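Local coordinates for protein CsuE (Acinetobacter baumannii, PDB 6FJY) that serves as the tip adhesion subunit of archaic chaperone-usher Csu pili and probably mediates the bacterial attachment that leads to biofilm formation, at residues E24-F38 against F97-L110. Residues are numbered along the deposited sequence; the frame is centred on the assembly and turned at random.
Sequences ENSSQFNSGLSCTGF and FSGPDGNLPFYIRL
With chi1 at 75°, Phe29 holds CG between its backbone N and carbonyl carbon, which lays the ring against strand 103-110, where CZ meets Phe106 CB at 3.4 Å and CD1 meets Ile108 CG1 at 3.5 Å. Ser31, with chi1 at 63°, brings OG to Leu104 O (2.7 Å) from above the carbonyl plane; because Ser31 N also donates to that oxygen, two bonds grip it. The same serine sets CB over one face of the Phe106 ring, 3.5 Å from its centroid, a CH-pi contact. Beyond the corner at Gly32, Cys35 CB covers a face of Phe97, while Leu33 CD1 comes 3.7 Å from Phe97 CE1 at that ring's edge. Phe97 CD2 lies over the centre of the Phe38 ring, the two ring planes 38° apart.

The antiparallel register shifts at two beta bulges, by one residue between Glu24 and Ser27 and by two between Asn30 and Ser34; across the corner Leu104 N gives to Leu33 O and Cys35 N to Gly102 O. This bent pairing belongs to the Ig-like beta sandwich. Strand 67-73 flanks 103-110 on its other edge, Phe29 packs on Leu127 of strand 119-136 and Leu173 of strand 167-184, and strand 2-4 pairs with 33-35, where Cys2 is disulfide-bonded to Cys35.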
loop_
_atom_site.group_PDB
_atom_site.type_symbol
_atom_site.label_atom_id
_atom_site.label_comp_id
_atom_site.label_asym_id
_atom_site.label_seq_id
_atom_site.Cartn_x
_atom_site.Cartn_y
_atom_site.Cartn_z
ATOM N N GLU D 24 11.808 -8.302 4.811
ATOM C CA GLU D 24 12.113 -6.877 4.819
ATOM C C GLU D 24 13.318 -6.696 5.720
ATOM O O GLU D 24 13.303 -7.143 6.869
ATOM C CB GLU D 24 10.928 -6.055 5.311
ATOM C CG GLU D 24 11.256 -4.606 5.584
ATOM C CD GLU D 24 10.773 -3.684 4.500
ATOM O OE1 GLU D 24 10.838 -4.058 3.308
ATOM O OE2 GLU D 24 10.317 -2.570 4.846
ATOM N N ASN D 25 14.364 -6.082 5.193
ATOM C CA ASN D 25 15.599 -5.875 5.926
ATOM C C ASN D 25 15.886 -4.381 5.988
ATOM O O ASN D 25 15.575 -3.641 5.048
ATOM C CB ASN D 25 16.771 -6.638 5.265
ATOM C CG ASN D 25 16.537 -8.150 5.206
ATOM O OD1 ASN D 25 15.880 -8.724 6.070
ATOM N ND2 ASN D 25 17.084 -8.799 4.186
ATOM N N SER D 26 16.453 -3.942 7.111
ATOM C CA SER D 26 16.924 -2.569 7.283
ATOM C C SER D 26 15.799 -1.557 7.028
ATOM O O SER D 26 15.800 -0.808 6.050
ATOM C CB SER D 26 18.132 -2.304 6.373
ATOM O OG SER D 26 18.534 -0.947 6.411
ATOM N N SER D 27 14.831 -1.549 7.944
ATOM C CA SER D 27 13.839 -0.480 8.002
ATOM C C SER D 27 14.238 0.449 9.141
ATOM O O SER D 27 14.077 0.112 10.317
ATOM C CB SER D 27 12.427 -1.024 8.184
ATOM O OG SER D 27 11.887 -1.464 6.953
ATOM N N GLN D 28 14.752 1.617 8.781
ATOM C CA GLN D 28 15.344 2.542 9.734
ATOM C C GLN D 28 14.268 3.239 10.551
ATOM O O GLN D 28 13.304 3.775 9.998
ATOM C CB GLN D 28 16.191 3.561 8.987
ATOM C CG GLN D 28 16.595 4.773 9.772
ATOM C CD GLN D 28 17.611 5.605 9.009
ATOM O OE1 GLN D 28 18.129 5.179 7.969
ATOM N NE2 GLN D 28 17.902 6.794 9.520
ATOM N N PHE D 29 14.429 3.216 11.872
ATOM C CA PHE D 29 13.539 3.930 12.773
ATOM C C PHE D 29 14.360 4.619 13.855
ATOM O O PHE D 29 15.520 4.279 14.100
ATOM C CB PHE D 29 12.498 2.994 13.402
ATOM C CG PHE D 29 13.040 2.099 14.484
ATOM C CD1 PHE D 29 13.629 0.888 14.172
ATOM C CD2 PHE D 29 12.917 2.451 15.815
ATOM C CE1 PHE D 29 14.108 0.058 15.167
ATOM C CE2 PHE D 29 13.396 1.629 16.811
ATOM C CZ PHE D 29 13.986 0.430 16.488
ATOM N N ASN D 30 13.734 5.596 14.508
ATOM C CA ASN D 30 14.393 6.381 15.545
ATOM C C ASN D 30 14.506 5.582 16.837
ATOM O O ASN D 30 13.518 5.039 17.339
ATOM C CB ASN D 30 13.635 7.680 15.773
ATOM C CG ASN D 30 13.458 8.456 14.493
ATOM O OD1 ASN D 30 14.142 8.195 13.497
ATOM N ND2 ASN D 30 12.536 9.407 14.501
ATOM N N SER D 31 15.726 5.498 17.357
ATOM C CA SER D 31 16.005 4.641 18.501
ATOM C C SER D 31 15.496 5.233 19.806
ATOM O O SER D 31 15.187 4.489 20.742
ATOM C CB SER D 31 17.506 4.407 18.605
ATOM O OG SER D 31 18.164 5.643 18.845
ATOM N N GLY D 32 15.420 6.562 19.880
ATOM C CA GLY D 32 15.117 7.288 21.100
ATOM C C GLY D 32 16.162 8.338 21.442
ATOM O O GLY D 32 15.847 9.319 22.122
ATOM N N LEU D 33 17.394 8.141 20.984
ATOM C CA LEU D 33 18.450 9.133 21.128
ATOM C C LEU D 33 18.542 9.982 19.858
ATOM O O LEU D 33 18.293 9.509 18.746
ATOM C CB LEU D 33 19.794 8.460 21.422
ATOM C CG LEU D 33 20.910 9.209 22.164
ATOM C CD1 LEU D 33 21.905 9.811 21.204
ATOM C CD2 LEU D 33 20.350 10.288 23.076
ATOM N N SER D 34 18.872 11.253 20.047
ATOM C CA SER D 34 19.068 12.203 18.966
ATOM C C SER D 34 20.056 13.261 19.431
ATOM O O SER D 34 20.047 13.650 20.604
ATOM C CB SER D 34 17.747 12.859 18.537
ATOM O OG SER D 34 16.935 11.960 17.797
ATOM N N CYS D 35 20.911 13.713 18.508
ATOM C CA CYS D 35 21.922 14.726 18.797
ATOM C C CYS D 35 22.051 15.675 17.612
ATOM O O CYS D 35 22.278 15.232 16.482
ATOM C CB CYS D 35 23.276 14.082 19.108
ATOM S SG CYS D 35 23.338 13.085 20.599
ATOM N N THR D 36 21.886 16.973 17.876
ATOM C CA THR D 36 22.151 18.049 16.933
ATOM C C THR D 36 23.242 18.952 17.500
ATOM O O THR D 36 23.387 19.085 18.719
ATOM C CB THR D 36 20.898 18.891 16.653
ATOM O OG1 THR D 36 20.429 19.469 17.878
ATOM C CG2 THR D 36 19.796 18.046 16.031
ATOM N N GLY D 37 24.015 19.570 16.606
ATOM C CA GLY D 37 25.150 20.370 17.032
ATOM C C GLY D 37 26.368 19.588 17.478
ATOM O O GLY D 37 27.242 20.148 18.152
ATOM N N PHE D 38 26.452 18.304 17.143
ATOM C CA PHE D 38 27.636 17.531 17.485
ATOM C C PHE D 38 28.802 17.915 16.573
ATOM O O PHE D 38 28.619 18.191 15.385
ATOM C CB PHE D 38 27.331 16.036 17.379
ATOM C CG PHE D 38 26.714 15.640 16.065
ATOM C CD1 PHE D 38 25.341 15.613 15.912
ATOM C CD2 PHE D 38 27.512 15.320 14.980
ATOM C CE1 PHE D 38 24.769 15.273 14.703
ATOM C CE2 PHE D 38 26.946 14.964 13.769
ATOM C CZ PHE D 38 25.570 14.943 13.634
ATOM N N PHE D 97 24.537 9.882 13.386
ATOM C CA PHE D 97 23.371 10.731 13.586
ATOM C C PHE D 97 22.856 11.178 12.229
ATOM O O PHE D 97 23.588 11.800 11.455
ATOM C CB PHE D 97 23.722 11.926 14.466
ATOM C CG PHE D 97 24.131 11.541 15.850
ATOM C CD1 PHE D 97 23.200 11.023 16.737
ATOM C CD2 PHE D 97 25.442 11.694 16.272
ATOM C CE1 PHE D 97 23.573 10.657 18.021
ATOM C CE2 PHE D 97 25.818 11.338 17.557
ATOM C CZ PHE D 97 24.882 10.813 18.431
ATOM N N SER D 98 21.599 10.855 11.942
ATOM C CA SER D 98 21.032 10.990 10.609
ATOM C C SER D 98 19.869 11.970 10.615
ATOM O O SER D 98 19.041 11.968 11.528
ATOM C CB SER D 98 20.558 9.633 10.081
ATOM O OG SER D 98 19.947 9.756 8.813
ATOM N N GLY D 99 19.804 12.791 9.578
ATOM C CA GLY D 99 18.720 13.721 9.428
ATOM C C GLY D 99 18.981 15.012 10.166
ATOM O O GLY D 99 19.924 15.139 10.954
ATOM N N PRO D 100 18.141 16.010 9.902
ATOM C CA PRO D 100 18.259 17.269 10.643
ATOM C C PRO D 100 17.932 17.123 12.118
ATOM O O PRO D 100 18.454 17.897 12.928
ATOM C CB PRO D 100 17.263 18.187 9.923
ATOM C CG PRO D 100 16.256 17.245 9.328
ATOM C CD PRO D 100 17.036 16.026 8.931
ATOM N N ASP D 101 17.096 16.153 12.499
ATOM C CA ASP D 101 16.831 15.898 13.911
ATOM C C ASP D 101 17.946 15.116 14.596
ATOM O O ASP D 101 17.847 14.854 15.803
ATOM C CB ASP D 101 15.503 15.155 14.078
ATOM C CG ASP D 101 14.297 16.033 13.767
ATOM O OD1 ASP D 101 14.482 17.244 13.516
ATOM O OD2 ASP D 101 13.165 15.505 13.767
ATOM N N GLY D 102 18.994 14.746 13.863
ATOM C CA GLY D 102 20.118 14.029 14.446
ATOM C C GLY D 102 19.729 12.713 15.078
ATOM O O GLY D 102 20.260 12.354 16.135
ATOM N N ASN D 103 18.815 11.981 14.450
ATOM C CA ASN D 103 18.312 10.755 15.042
ATOM C C ASN D 103 19.355 9.657 14.940
ATOM O O ASN D 103 19.879 9.374 13.859
ATOM C CB ASN D 103 17.018 10.320 14.358
ATOM C CG ASN D 103 15.846 11.211 14.713
ATOM O OD1 ASN D 103 15.855 11.896 15.736
ATOM N ND2 ASN D 103 14.828 11.212 13.859
ATOM N N LEU D 104 19.671 9.049 16.066
ATOM C CA LEU D 104 20.461 7.839 16.027
ATOM C C LEU D 104 19.540 6.710 15.597
ATOM O O LEU D 104 18.522 6.473 16.256
ATOM C CB LEU D 104 21.082 7.545 17.379
ATOM C CG LEU D 104 22.105 6.420 17.327
ATOM C CD1 LEU D 104 23.262 6.787 16.407
ATOM C CD2 LEU D 104 22.593 6.129 18.714
ATOM N N PRO D 105 19.811 6.045 14.475
ATOM C CA PRO D 105 18.855 5.070 13.950
ATOM C C PRO D 105 19.101 3.659 14.452
ATOM O O PRO D 105 20.236 3.214 14.637
ATOM C CB PRO D 105 19.093 5.150 12.436
ATOM C CG PRO D 105 20.537 5.475 12.327
ATOM C CD PRO D 105 20.860 6.371 13.491
ATOM N N PHE D 106 17.998 2.969 14.701
ATOM C CA PHE D 106 17.944 1.524 14.817
ATOM C C PHE D 106 17.180 0.980 13.615
ATOM O O PHE D 106 16.563 1.730 12.851
ATOM C CB PHE D 106 17.269 1.089 16.126
ATOM C CG PHE D 106 18.159 1.144 17.344
ATOM C CD1 PHE D 106 19.387 1.782 17.313
ATOM C CD2 PHE D 106 17.760 0.536 18.525
ATOM C CE1 PHE D 106 20.194 1.821 18.443
ATOM C CE2 PHE D 106 18.561 0.570 19.652
ATOM C CZ PHE D 106 19.779 1.215 19.613
ATOM N N TYR D 107 17.197 -0.340 13.468
ATOM C CA TYR D 107 16.651 -0.976 12.282
ATOM C C TYR D 107 15.770 -2.143 12.693
ATOM O O TYR D 107 16.107 -2.900 13.608
ATOM C CB TYR D 107 17.775 -1.451 11.329
ATOM C CG TYR D 107 18.675 -0.322 10.856
ATOM C CD1 TYR D 107 18.372 0.409 9.711
ATOM C CD2 TYR D 107 19.819 0.031 11.571
ATOM C CE1 TYR D 107 19.194 1.448 9.289
ATOM C CE2 TYR D 107 20.644 1.072 11.155
ATOM C CZ TYR D 107 20.329 1.772 10.017
ATOM O OH TYR D 107 21.143 2.802 9.609
ATOM N N ILE D 108 14.637 -2.274 12.010
ATOM C CA ILE D 108 13.778 -3.440 12.124
ATOM C C ILE D 108 14.070 -4.380 10.961
ATOM O O ILE D 108 14.094 -3.966 9.793
ATOM C CB ILE D 108 12.293 -3.045 12.151
ATOM C CG1 ILE D 108 11.997 -2.151 13.352
ATOM C CG2 ILE D 108 11.428 -4.282 12.203
ATOM C CD1 ILE D 108 10.526 -1.837 13.525
ATOM N N ARG D 109 14.281 -5.643 11.283
ATOM C CA ARG D 109 14.467 -6.710 10.309
ATOM C C ARG D 109 13.298 -7.679 10.441
ATOM O O ARG D 109 13.133 -8.319 11.485
ATOM C CB ARG D 109 15.800 -7.430 10.534
ATOM C CG ARG D 109 16.130 -8.477 9.476
ATOM C CD ARG D 109 17.492 -9.119 9.705
ATOM N NE ARG D 109 18.597 -8.183 9.500
ATOM C CZ ARG D 109 19.863 -8.442 9.825
ATOM N NH1 ARG D 109 20.191 -9.609 10.369
ATOM N NH2 ARG D 109 20.801 -7.535 9.601
ATOM N N LEU D 110 12.488 -7.780 9.391
ATOM C CA LEU D 110 11.480 -8.822 9.302
ATOM C C LEU D 110 12.053 -10.003 8.528
ATOM O O LEU D 110 12.327 -9.863 7.325
ATOM C CB LEU D 110 10.234 -8.296 8.622
ATOM C CG LEU D 110 9.518 -7.222 9.434
ATOM C CD1 LEU D 110 8.301 -6.694 8.704
ATOM C CD2 LEU D 110 9.122 -7.787 10.769
#